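Local coordinates for protein prophenoloxidase b (PDB 3WKY) that is the zymogen of a type 3 copper phenoloxidase of shrimp hemolymph, which binds a dicopper-dioxygen cluster and, once activated, probably oxidises monophenols and o-diphenols, at residues S77-K81 / P207-E211; N292-L297 / L359-F363; A341-G345 / N355-L359. All blocks are in the same frame, centred on the assembly; numbering follows the deposited sequence. Where two conformers were deposited one is given.

Contact 1 of 3, residues S77-K81 / P207-E211; sequences SQAVK and PYYIE
Ser77 sets its CB over one face of the Tyr209 ring, 3.4 Å from CD1, and this is the tight side of the contact. Val80 CG1 adds a looser touch at 3.8 Å from Tyr209 OH. The far face of the Tyr209 ring is covered by Pro207 CB, so the aromatic group is clamped between helix 74-89 and its own turn. Tyr208 arrives from the side: its OH lies 3.1 Å from Ser77 OG, while Ala71 O holds the phenol and Lys74 O the serine hydroxyl. Pro207 to Ile210 form a type I beta turn in the loop after helix 193-205, and through it the copper-containing domain of this hemocyanin-type fold meets the all-alpha domain. The outer side is thinner. Lys81 CB brushes Tyr209 CD2, and the chain, with CG anti to the backbone N (chi1 -174°) and extended beyond it, carries NZ to Tyr209 O at 3.0 Å, nearly in line with the carbonyl (169°). An alanine here is likely to leave this turn carbonyl without its ammonium donor and without the methylenes that lie beside it. The exposed Glu211 lies on this side too, without a close contact to Lys81 NZ in the conformer given.

Contact 2 of 3, residues N292-L297 / L359-F363; sequences NYVSQL and LGHDF. With CUO (Cu2-o2 cluster), chain J.
Phe363 drives its ring end-on into the first turn of helix 294-310, where Leu297 comes at it from the opposite direction. The ring belongs to helix 356-365, one of the helices that carry copper ligands in the type 3 copper domain, and it points away from the metal: His361, two residues earlier, binds copper CU2 through NE2 at 2.1 Å. Leu297 CD2 sits over one face of Phe363 in a CH-pi contact, 4.2 Å from the ring centroid and 13° off the normal, while its CD1 reaches down to CZ at the rim. The backbone N atoms of Tyr293 and Val294 lie instead at the ring edge, near its plane, and Val294 CG2 closes on CE2 obliquely. Phe280 stacks on the same ring from outside the two segments. Asn292 and Leu359 cross at about a right angle, the amide of one set against both methyls of the other, with Asn292 OD1 3.4 Å from Leu359 CD2. The amide of Asn292, turned by a chi2 of 101°, directs ND2 to Gln296 in the first turn of the helix that follows. There Gln296 OE1 accepts two bonds from opposite faces of its amide plane: Asn292 ND2 at 2.9 Å and Tyr293 N at 3.0 Å.

Contact 3 of 3, residues A341-G345 / N355-L359; sequences ALEAG and NIHNL. With CUO (Cu2-o2 cluster), chain J.
Glu343 O takes a hydrogen bond from the His357 side chain: ND1 is 2.9 Å away, in the plane of the carbonyl and on a lone pair, and the oxygen lies within 1° of the ring plane. The same oxygen accepts a weak backbone bond from Asn358 N, so two donors from one helix start converge on it. A straighter backbone bond runs from His357 N to Leu342 O, 3.1 Å and almost collinear with the carbonyl. In the reverse direction Ala344 N, which follows a cis peptide bond, gives its proton to Asn355 OD1 at 3.0 Å with an essentially linear N-H...O. Asn358 ND2 reaches that same OD1 weakly.

His357 is also a metal ligand. Its NE2 binds copper CU2 at 2.1 Å, and His361 and His397 supply the other histidines of that copper, as expected of a type 3 centre. The ND1 bond to Glu343 O is thus a second-shell interaction: with CG anti to the backbone N (chi1 152°), the imidazole has one nitrogen on the carbonyl and the other on copper, which fixes its rotation and would probably make it a stronger donor to the metal.

Two waters extend the polar network. One is donor to Ala341 O and acceptor from Ile356 N; the other donates to both Glu343 OE2 and Asn358 OD1, linking a carboxylate and an amide whose planes stand 61° apart. Glu343 OE1 turns to a salt bridge with Arg218.

Apolar contact is modest. Leu342 CD1 meets Ile356 CB at 4.0 Å, the two side chains crossing at a slant, and Ile400, Val403 and Phe404 of helix 391-409 pack around Leu342. The aliphatic CG of Glu343 lies alongside the imidazole, 3.7 Å from His357 ND1.

In the fold
Contact 1 closes first along the chain, and contacts 2 and 3 follow, both ending on helix 356-365 and sharing Leu359. That helix carries His357 and His361, so contact 3 and contact 2 each include a ligand of the same copper; their centres lie 10 Å apart, against 20 Å between the centres of contacts 1 and 2. Contact 1 joins the all-alpha domain to the copper-containing domain and touches contact 3 directly: Tyr208 packs on Glu343, Ala344, Gly345 and Asn358. Contact 2 lies next to a subunit interface, where Tyr293 stacks on Tyr293 of a second subunit. Together they connect the domain junction, the dicopper site and a subunit interface of the hexamer.

Contact 1 of 3, residues S77-K81 / P207-E211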
ATOM      1  N   SER A  77      20.486  19.170  28.493  1.00 21.94           N
ATOM      2  CA  SER A  77      21.394  20.269  28.194  0.82 24.24           C
ATOM      3  C   SER A  77      21.306  21.378  29.251  1.00 24.25           C
ATOM      4  O   SER A  77      22.331  21.963  29.603  1.00 22.14           O
ATOM      5  CB  SER A  77      21.192  20.817  26.774  0.82 24.00           C
ATOM      6  OG  SER A  77      19.873  21.275  26.582  0.82 26.09           O
ATOM      7  N   GLN A  78      20.109  21.640  29.771  1.00 21.08           N
ATOM      8  CA  GLN A  78      19.955  22.658  30.808  1.00 26.70           C
ATOM      9  C   GLN A  78      20.702  22.251  32.080  1.00 25.09           C
ATOM     10  O   GLN A  78      21.236  23.100  32.795  1.00 25.24           O
ATOM     11  CB  GLN A  78      18.475  22.923  31.115  1.00 26.99           C
ATOM     12  CG  GLN A  78      18.235  24.129  32.039  1.00 28.37           C
ATOM     13  CD  GLN A  78      18.676  25.443  31.411  1.00 32.57           C
ATOM     14  OE1 GLN A  78      18.290  25.767  30.290  1.00 32.21           O
ATOM     15  NE2 GLN A  78      19.489  26.203  32.135  1.00 31.04           N
ATOM     16  N   ALA A  79      20.740  20.949  32.357  1.00 22.69           N
ATOM     17  CA  ALA A  79      21.406  20.442  33.547  1.00 24.18           C
ATOM     18  C   ALA A  79      22.918  20.616  33.439  1.00 29.48           C
ATOM     19  O   ALA A  79      23.580  21.007  34.408  1.00 25.12           O
ATOM     20  CB  ALA A  79      21.051  18.987  33.780  1.00 27.47           C
ATOM     21  N   VAL A  80      23.469  20.325  32.262  1.00 23.95           N
ATOM     22  CA  VAL A  80      24.897  20.534  32.039  1.00 24.37           C
ATOM     23  C   VAL A  80      25.232  22.024  32.116  1.00 21.08           C
ATOM     24  O   VAL A  80      26.246  22.421  32.706  1.00 24.79           O
ATOM     25  CB  VAL A  80      25.365  19.926  30.701  1.00 23.81           C
ATOM     26  CG1 VAL A  80      26.756  20.421  30.332  1.00 21.65           C
ATOM     27  CG2 VAL A  80      25.377  18.417  30.803  1.00 18.79           C
ATOM     28  N   LYS A  81      24.371  22.848  31.537  1.00 22.43           N
ATOM     29  CA  LYS A  81      24.581  24.290  31.568  1.00 25.53           C
ATOM     30  C   LYS A  81      24.542  24.805  33.013  1.00 28.68           C
ATOM     31  O   LYS A  81      25.349  25.657  33.402  1.00 25.33           O
ATOM     32  CB  LYS A  81      23.511  24.994  30.745  1.00 22.01           C
ATOM     33  CG  LYS A  81      23.718  26.494  30.594  1.00 28.19           C
ATOM     34  CD  LYS A  81      22.535  27.129  29.865  1.00 24.24           C
ATOM     35  CE  LYS A  81      22.834  28.577  29.519  1.00 30.84           C
ATOM     36  NZ  LYS A  81      21.683  29.215  28.839  1.00 32.00           N
ATOM     37  N   PRO A 207      28.037  24.742  22.426  1.00 20.06           N
ATOM     38  CA  PRO A 207      26.708  24.182  22.704  1.00 15.80           C
ATOM     39  C   PRO A 207      25.603  25.122  22.269  1.00 18.37           C
ATOM     40  O   PRO A 207      25.717  26.343  22.388  1.00 19.22           O
ATOM     41  CB  PRO A 207      26.709  24.018  24.229  1.00 22.11           C
ATOM     42  CG  PRO A 207      27.682  25.073  24.722  1.00 21.48           C
ATOM     43  CD  PRO A 207      28.744  25.151  23.661  1.00 18.47           C
ATOM     44  N   TYR A 208      24.520  24.544  21.761  1.00 18.90           N
ATOM     45  CA  TYR A 208      23.416  25.341  21.273  1.00 16.69           C
ATOM     46  C   TYR A 208      22.728  26.099  22.402  1.00 16.76           C
ATOM     47  O   TYR A 208      21.960  27.043  22.150  1.00 18.01           O
ATOM     48  CB  TYR A 208      22.430  24.446  20.520  1.00 14.14           C
ATOM     49  CG  TYR A 208      21.835  23.335  21.361  1.00 15.57           C
ATOM     50  CD1 TYR A 208      20.716  23.563  22.140  1.00 19.65           C
ATOM     51  CD2 TYR A 208      22.383  22.051  21.350  1.00 16.84           C
ATOM     52  CE1 TYR A 208      20.153  22.554  22.901  1.00 18.72           C
ATOM     53  CE2 TYR A 208      21.822  21.028  22.113  1.00 17.60           C
ATOM     54  CZ  TYR A 208      20.714  21.294  22.884  1.00 16.71           C
ATOM     55  OH  TYR A 208      20.134  20.296  23.651  1.00 20.35           O
ATOM     56  N   TYR A 209      23.020  25.708  23.641  1.00 16.93           N
ATOM     57  CA  TYR A 209      22.395  26.373  24.782  0.52 20.04           C
ATOM     58  C   TYR A 209      23.264  27.507  25.346  1.00 23.94           C
ATOM     59  O   TYR A 209      22.915  28.122  26.358  1.00 25.69           O
ATOM     60  CB  TYR A 209      22.015  25.346  25.863  0.52 21.05           C
ATOM     61  CG  TYR A 209      23.067  24.277  26.079  0.52 24.03           C
ATOM     62  CD1 TYR A 209      23.130  23.144  25.264  0.52 18.21           C
ATOM     63  CD2 TYR A 209      24.006  24.407  27.092  0.52 22.84           C
ATOM     64  CE1 TYR A 209      24.103  22.173  25.464  0.52 18.56           C
ATOM     65  CE2 TYR A 209      24.971  23.446  27.301  0.52 22.35           C
ATOM     66  CZ  TYR A 209      25.018  22.333  26.491  0.52 25.89           C
ATOM     67  OH  TYR A 209      25.996  21.388  26.707  0.52 23.77           O
ATOM     68  N   ILE A 210      24.382  27.790  24.682  1.00 19.10           N
ATOM     69  CA  ILE A 210      25.271  28.861  25.133  1.00 21.89           C
ATOM     70  C   ILE A 210      24.520  30.189  25.233  1.00 27.79           C
ATOM     71  O   ILE A 210      23.589  30.449  24.467  1.00 23.85           O
ATOM     72  CB  ILE A 210      26.495  29.014  24.195  1.00 22.16           C
ATOM     73  CG1 ILE A 210      27.642  29.757  24.898  1.00 25.33           C
ATOM     74  CG2 ILE A 210      26.119  29.717  22.885  1.00 23.47           C
ATOM     75  CD1 ILE A 210      28.450  28.871  25.837  1.00 21.98           C
ATOM     76  N   GLU A 211      24.887  31.032  26.192  1.00 29.35           N
ATOM     77  CA  GLU A 211      24.304  32.368  26.261  0.56 32.44           C
ATOM     78  C   GLU A 211      24.580  33.087  24.946  1.00 29.37           C
ATOM     79  O   GLU A 211      25.733  33.173  24.522  1.00 31.51           O
ATOM     80  CB  GLU A 211      24.894  33.163  27.429  0.56 36.43           C
ATOM     81  CG  GLU A 211      23.872  33.548  28.494  0.56 39.81           C
ATOM     82  CD  GLU A 211      22.968  34.689  28.062  0.56 32.26           C
ATOM     83  OE1 GLU A 211      23.490  35.742  27.638  0.56 33.79           O
ATOM     84  OE2 GLU A 211      21.735  34.532  28.152  0.56 42.14           O
TER

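Contact 2 of 3, residues N292-L297 / L359-F363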
ATOM      1  N   ASN A 292       6.715  15.267  21.098  1.00 14.53           N
ATOM      2  CA  ASN A 292       6.896  15.978  19.829  1.00 13.71           C
ATOM      3  C   ASN A 292       6.442  15.083  18.679  1.00 15.32           C
ATOM      4  O   ASN A 292       6.386  13.859  18.841  1.00 15.82           O
ATOM      5  CB  ASN A 292       8.351  16.431  19.628  1.00 15.49           C
ATOM      6  CG  ASN A 292       8.719  17.603  20.521  1.00 17.34           C
ATOM      7  OD1 ASN A 292       9.366  17.426  21.550  1.00 17.29           O
ATOM      8  ND2 ASN A 292       8.280  18.806  20.141  1.00 16.39           N
ATOM      9  N   TYR A 293       6.101  15.688  17.540  1.00 12.92           N
ATOM     10  CA  TYR A 293       5.391  14.944  16.482  1.00 14.96           C
ATOM     11  C   TYR A 293       6.015  15.154  15.120  1.00 13.17           C
ATOM     12  O   TYR A 293       6.573  16.211  14.855  1.00 14.14           O
ATOM     13  CB  TYR A 293       3.923  15.367  16.475  1.00 12.57           C
ATOM     14  CG  TYR A 293       3.289  15.143  17.833  1.00 12.03           C
ATOM     15  CD1 TYR A 293       3.410  16.085  18.858  1.00 18.66           C
ATOM     16  CD2 TYR A 293       2.614  13.964  18.105  1.00 14.13           C
ATOM     17  CE1 TYR A 293       2.847  15.842  20.130  1.00 19.06           C
ATOM     18  CE2 TYR A 293       2.048  13.719  19.356  1.00 17.12           C
ATOM     19  CZ  TYR A 293       2.164  14.662  20.359  1.00 19.81           C
ATOM     20  OH  TYR A 293       1.596  14.384  21.596  1.00 20.01           O
ATOM     21  N   VAL A 294       5.930  14.143  14.251  1.00 12.08           N
ATOM     22  CA  VAL A 294       6.569  14.241  12.933  1.00 11.51           C
ATOM     23  C   VAL A 294       6.009  15.425  12.143  1.00 13.87           C
ATOM     24  O   VAL A 294       6.763  16.203  11.545  1.00 13.28           O
ATOM     25  CB  VAL A 294       6.412  12.919  12.117  1.00 13.99           C
ATOM     26  CG1 VAL A 294       6.987  13.082  10.692  1.00 13.14           C
ATOM     27  CG2 VAL A 294       7.090  11.744  12.833  1.00 12.96           C
ATOM     28  N   SER A 295       4.690  15.613  12.173  1.00 11.35           N
ATOM     29  CA  SER A 295       4.117  16.688  11.354  1.00 12.62           C
ATOM     30  C   SER A 295       4.409  18.062  11.953  1.00 14.22           C
ATOM     31  O   SER A 295       4.370  19.068  11.257  1.00 15.68           O
ATOM     32  CB  SER A 295       2.616  16.502  11.169  1.00 13.53           C
ATOM     33  OG  SER A 295       1.947  16.745  12.390  1.00 17.21           O
ATOM     34  N   GLN A 296       4.711  18.089  13.247  1.00 14.90           N
ATOM     35  CA  GLN A 296       5.185  19.300  13.910  1.00 12.98           C
ATOM     36  C   GLN A 296       6.552  19.701  13.342  1.00 13.65           C
ATOM     37  O   GLN A 296       6.747  20.848  12.899  1.00 14.88           O
ATOM     38  CB  GLN A 296       5.271  19.034  15.415  1.00 16.23           C
ATOM     39  CG  GLN A 296       5.729  20.218  16.270  1.00 16.41           C
ATOM     40  CD  GLN A 296       5.919  19.794  17.717  1.00 21.38           C
ATOM     41  OE1 GLN A 296       6.358  18.670  17.986  1.00 16.82           O
ATOM     42  NE2 GLN A 296       5.573  20.676  18.657  1.00 17.45           N
ATOM     43  N   LEU A 297       7.488  18.753  13.321  1.00 14.45           N
ATOM     44  CA  LEU A 297       8.801  19.000  12.703  1.00 15.33           C
ATOM     45  C   LEU A 297       8.658  19.368  11.227  1.00 16.08           C
ATOM     46  O   LEU A 297       9.399  20.211  10.706  1.00 13.60           O
ATOM     47  CB  LEU A 297       9.734  17.781  12.842  1.00 14.06           C
ATOM     48  CG  LEU A 297      10.556  17.671  14.138  1.00 15.26           C
ATOM     49  CD1 LEU A 297       9.636  17.526  15.358  1.00 16.32           C
ATOM     50  CD2 LEU A 297      11.542  16.499  14.067  1.00 17.75           C
ATOM     51  N   LEU A 359      15.766  17.704  17.815  1.00 13.55           N
ATOM     52  CA  LEU A 359      14.688  16.748  18.059  1.00 15.41           C
ATOM     53  C   LEU A 359      14.798  15.566  17.109  1.00 16.70           C
ATOM     54  O   LEU A 359      14.486  14.434  17.481  1.00 16.54           O
ATOM     55  CB  LEU A 359      13.314  17.405  17.985  1.00 13.39           C
ATOM     56  CG  LEU A 359      12.912  18.030  19.327  1.00 14.68           C
ATOM     57  CD1 LEU A 359      11.754  19.003  19.155  1.00 15.52           C
ATOM     58  CD2 LEU A 359      12.544  16.935  20.336  1.00 18.06           C
ATOM     59  N   GLY A 360      15.281  15.821  15.900  1.00 15.09           N
ATOM     60  CA  GLY A 360      15.475  14.755  14.928  1.00 16.43           C
ATOM     61  C   GLY A 360      16.408  13.688  15.460  1.00 16.06           C
ATOM     62  O   GLY A 360      16.193  12.507  15.232  1.00 12.15           O
ATOM     63  N   HIS A 361      17.468  14.095  16.162  1.00 12.50           N
ATOM     64  CA  HIS A 361      18.340  13.115  16.814  1.00 11.84           C
ATOM     65  C   HIS A 361      17.565  12.243  17.786  1.00 13.88           C
ATOM     66  O   HIS A 361      17.767  11.021  17.854  1.00 15.52           O
ATOM     67  CB  HIS A 361      19.424  13.816  17.610  1.00 14.48           C
ATOM     68  CG  HIS A 361      20.642  14.112  16.804  1.00 13.41           C
ATOM     69  ND1 HIS A 361      21.699  13.235  16.721  1.00 13.51           N
ATOM     70  CD2 HIS A 361      20.962  15.177  16.034  1.00 16.85           C
ATOM     71  CE1 HIS A 361      22.632  13.751  15.938  1.00 18.99           C
ATOM     72  NE2 HIS A 361      22.198  14.917  15.507  1.00 12.89           N
ATOM     73  N   ASP A 362      16.706  12.881  18.565  1.00 15.53           N
ATOM     74  CA  ASP A 362      15.920  12.153  19.548  1.00 16.29           C
ATOM     75  C   ASP A 362      14.822  11.274  18.928  1.00 17.35           C
ATOM     76  O   ASP A 362      14.546  10.182  19.429  1.00 17.30           O
ATOM     77  CB  ASP A 362      15.332  13.126  20.575  1.00 18.99           C
ATOM     78  CG  ASP A 362      16.391  13.667  21.532  1.00 31.39           C
ATOM     79  OD1 ASP A 362      17.456  13.023  21.672  1.00 25.46           O
ATOM     80  OD2 ASP A 362      16.161  14.734  22.139  1.00 30.09           O
ATOM     81  N   PHE A 363      14.182  11.743  17.860  1.00 16.94           N
ATOM     82  CA  PHE A 363      13.246  10.878  17.132  1.00 14.23           C
ATOM     83  C   PHE A 363      13.958   9.628  16.618  1.00 15.62           C
ATOM     84  O   PHE A 363      13.444   8.524  16.743  1.00 15.95           O
ATOM     85  CB  PHE A 363      12.649  11.604  15.927  1.00 14.00           C
ATOM     86  CG  PHE A 363      11.452  12.468  16.235  1.00 15.56           C
ATOM     87  CD1 PHE A 363      11.539  13.533  17.127  1.00 17.93           C
ATOM     88  CD2 PHE A 363      10.244  12.242  15.583  1.00 15.09           C
ATOM     89  CE1 PHE A 363      10.439  14.342  17.376  1.00 18.23           C
ATOM     90  CE2 PHE A 363       9.139  13.060  15.820  1.00 16.67           C
ATOM     91  CZ  PHE A 363       9.235  14.104  16.721  1.00 15.34           C
TER
HETATM   92 CU1  CUO J 708      26.788  17.325  15.570  1.00 26.47          CU
HETATM   93 CU2  CUO J 708      23.425  16.392  14.679  1.00 20.77          CU
HETATM   94  O1  CUO J 708      24.795  17.418  15.680  1.00 34.54           O
HETATM   95  O2  CUO J 708      25.150  15.810  15.880  1.00 28.87           O

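Contact 3 of 3, residues A341-G345 / N355-L359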
ATOM      1  N   ALA A 341      18.457  28.966  13.797  1.00 17.68           N
ATOM      2  CA  ALA A 341      17.044  28.582  13.730  1.00 15.91           C
ATOM      3  C   ALA A 341      16.887  27.072  13.554  1.00 15.96           C
ATOM      4  O   ALA A 341      15.928  26.463  14.060  1.00 16.48           O
ATOM      5  CB  ALA A 341      16.344  29.326  12.592  1.00 14.28           C
ATOM      6  N   LEU A 342      17.825  26.469  12.833  1.00 14.17           N
ATOM      7  CA  LEU A 342      17.724  25.048  12.479  1.00 14.92           C
ATOM      8  C   LEU A 342      18.234  24.100  13.557  1.00 15.90           C
ATOM      9  O   LEU A 342      17.688  23.005  13.729  1.00 15.35           O
ATOM     10  CB  LEU A 342      18.452  24.787  11.150  1.00 13.23           C
ATOM     11  CG  LEU A 342      18.473  23.383  10.537  1.00 14.93           C
ATOM     12  CD1 LEU A 342      17.043  22.829  10.403  1.00 14.36           C
ATOM     13  CD2 LEU A 342      19.185  23.409   9.162  1.00 14.75           C
ATOM     14  N   GLU A 343      19.280  24.495  14.288  1.00 15.61           N
ATOM     15  CA  GLU A 343      19.904  23.556  15.235  1.00 15.72           C
ATOM     16  C   GLU A 343      18.961  22.926  16.289  1.00 14.48           C
ATOM     17  O   GLU A 343      18.944  21.700  16.408  1.00 17.46           O
ATOM     18  CB  GLU A 343      21.228  24.092  15.852  1.00 14.88           C
ATOM     19  CG  GLU A 343      21.957  22.999  16.654  1.00 15.04           C
ATOM     20  CD  GLU A 343      23.360  23.397  17.143  1.00 18.26           C
ATOM     21  OE1 GLU A 343      23.785  24.548  16.882  1.00 20.91           O
ATOM     22  OE2 GLU A 343      24.031  22.550  17.796  1.00 17.10           O
ATOM     23  N   ALA A 344      18.175  23.699  17.048  1.00 14.81           N
ATOM     24  CA  ALA A 344      18.194  25.164  17.091  1.00 16.22           C
ATOM     25  C   ALA A 344      19.005  25.640  18.295  1.00 19.88           C
ATOM     26  O   ALA A 344      19.143  24.921  19.292  1.00 17.69           O
ATOM     27  CB  ALA A 344      16.776  25.710  17.175  1.00 15.88           C
ATOM     28  N   GLY A 345      19.532  26.860  18.200  1.00 20.54           N
ATOM     29  CA  GLY A 345      20.218  27.485  19.319  1.00 19.56           C
ATOM     30  C   GLY A 345      19.528  28.797  19.629  1.00 18.88           C
ATOM     31  O   GLY A 345      18.404  28.815  20.109  1.00 19.79           O
ATOM     32  N   ASN A 355      12.795  23.342  16.608  1.00 15.84           N
ATOM     33  CA  ASN A 355      14.024  22.750  17.115  1.00 14.70           C
ATOM     34  C   ASN A 355      14.289  21.491  16.290  1.00 17.10           C
ATOM     35  O   ASN A 355      14.430  20.391  16.840  1.00 15.33           O
ATOM     36  CB  ASN A 355      13.841  22.404  18.605  1.00 13.99           C
ATOM     37  CG  ASN A 355      15.146  21.972  19.285  1.00 17.91           C
ATOM     38  OD1 ASN A 355      16.234  22.310  18.827  1.00 18.22           O
ATOM     39  ND2 ASN A 355      15.029  21.216  20.390  1.00 16.24           N
ATOM     40  N   ILE A 356      14.350  21.660  14.969  1.00 15.58           N
ATOM     41  CA  ILE A 356      14.326  20.524  14.045  1.00 15.55           C
ATOM     42  C   ILE A 356      15.491  19.569  14.213  1.00 14.80           C
ATOM     43  O   ILE A 356      15.305  18.369  14.380  1.00 14.45           O
ATOM     44  CB  ILE A 356      14.295  20.989  12.574  1.00 13.72           C
ATOM     45  CG1 ILE A 356      12.964  21.683  12.264  1.00 14.18           C
ATOM     46  CG2 ILE A 356      14.514  19.792  11.628  1.00 17.06           C
ATOM     47  CD1 ILE A 356      13.043  22.572  10.991  1.00 16.10           C
ATOM     48  N   HIS A 357      16.710  20.086  14.144  1.00 13.74           N
ATOM     49  CA  HIS A 357      17.850  19.190  14.123  1.00 14.45           C
ATOM     50  C   HIS A 357      18.033  18.414  15.435  1.00 16.82           C
ATOM     51  O   HIS A 357      18.283  17.195  15.413  1.00 12.92           O
ATOM     52  CB  HIS A 357      19.137  19.932  13.749  1.00 14.33           C
ATOM     53  CG  HIS A 357      20.355  19.295  14.320  1.00 13.33           C
ATOM     54  ND1 HIS A 357      20.848  19.631  15.564  1.00 14.19           N
ATOM     55  CD2 HIS A 357      21.160  18.307  13.847  1.00 13.10           C
ATOM     56  CE1 HIS A 357      21.906  18.885  15.831  1.00 13.10           C
ATOM     57  NE2 HIS A 357      22.121  18.090  14.805  1.00 13.83           N
ATOM     58  N   ASN A 358      17.907  19.098  16.575  1.00 14.39           N
ATOM     59  CA  ASN A 358      18.083  18.419  17.864  1.00 13.28           C
ATOM     60  C   ASN A 358      17.018  17.347  18.076  1.00 15.14           C
ATOM     61  O   ASN A 358      17.322  16.217  18.493  1.00 13.83           O
ATOM     62  CB  ASN A 358      18.054  19.410  19.042  1.00 13.81           C
ATOM     63  CG  ASN A 358      19.303  20.283  19.099  1.00 15.02           C
ATOM     64  OD1 ASN A 358      20.355  19.901  18.589  1.00 16.33           O
ATOM     65  ND2 ASN A 358      19.188  21.456  19.718  1.00 16.56           N
ATOM     66  N   LEU A 359      15.766  17.704  17.815  1.00 13.55           N
ATOM     67  CA  LEU A 359      14.688  16.748  18.059  1.00 15.41           C
ATOM     68  C   LEU A 359      14.798  15.566  17.109  1.00 16.70           C
ATOM     69  O   LEU A 359      14.486  14.434  17.481  1.00 16.54           O
ATOM     70  CB  LEU A 359      13.314  17.405  17.985  1.00 13.39           C
ATOM     71  CG  LEU A 359      12.912  18.030  19.327  1.00 14.68           C
ATOM     72  CD1 LEU A 359      11.754  19.003  19.155  1.00 15.52           C
ATOM     73  CD2 LEU A 359      12.544  16.935  20.336  1.00 18.06           C
TER
HETATM   74 CU1  CUO J 708      26.788  17.325  15.570  1.00 26.47          CU
HETATM   75 CU2  CUO J 708      23.425  16.392  14.679  1.00 20.77          CU
HETATM   76  O1  CUO J 708      24.795  17.418  15.680  1.00 34.54           O
HETATM   77  O2  CUO J 708      25.150  15.810  15.880  1.00 28.87           O
HETATM   78  O   HOH W   1      14.357  24.255  13.770  1.00 15.37           O
HETATM   79  O   HOH W   2      23.107  20.198  18.624  1.00 17.50           O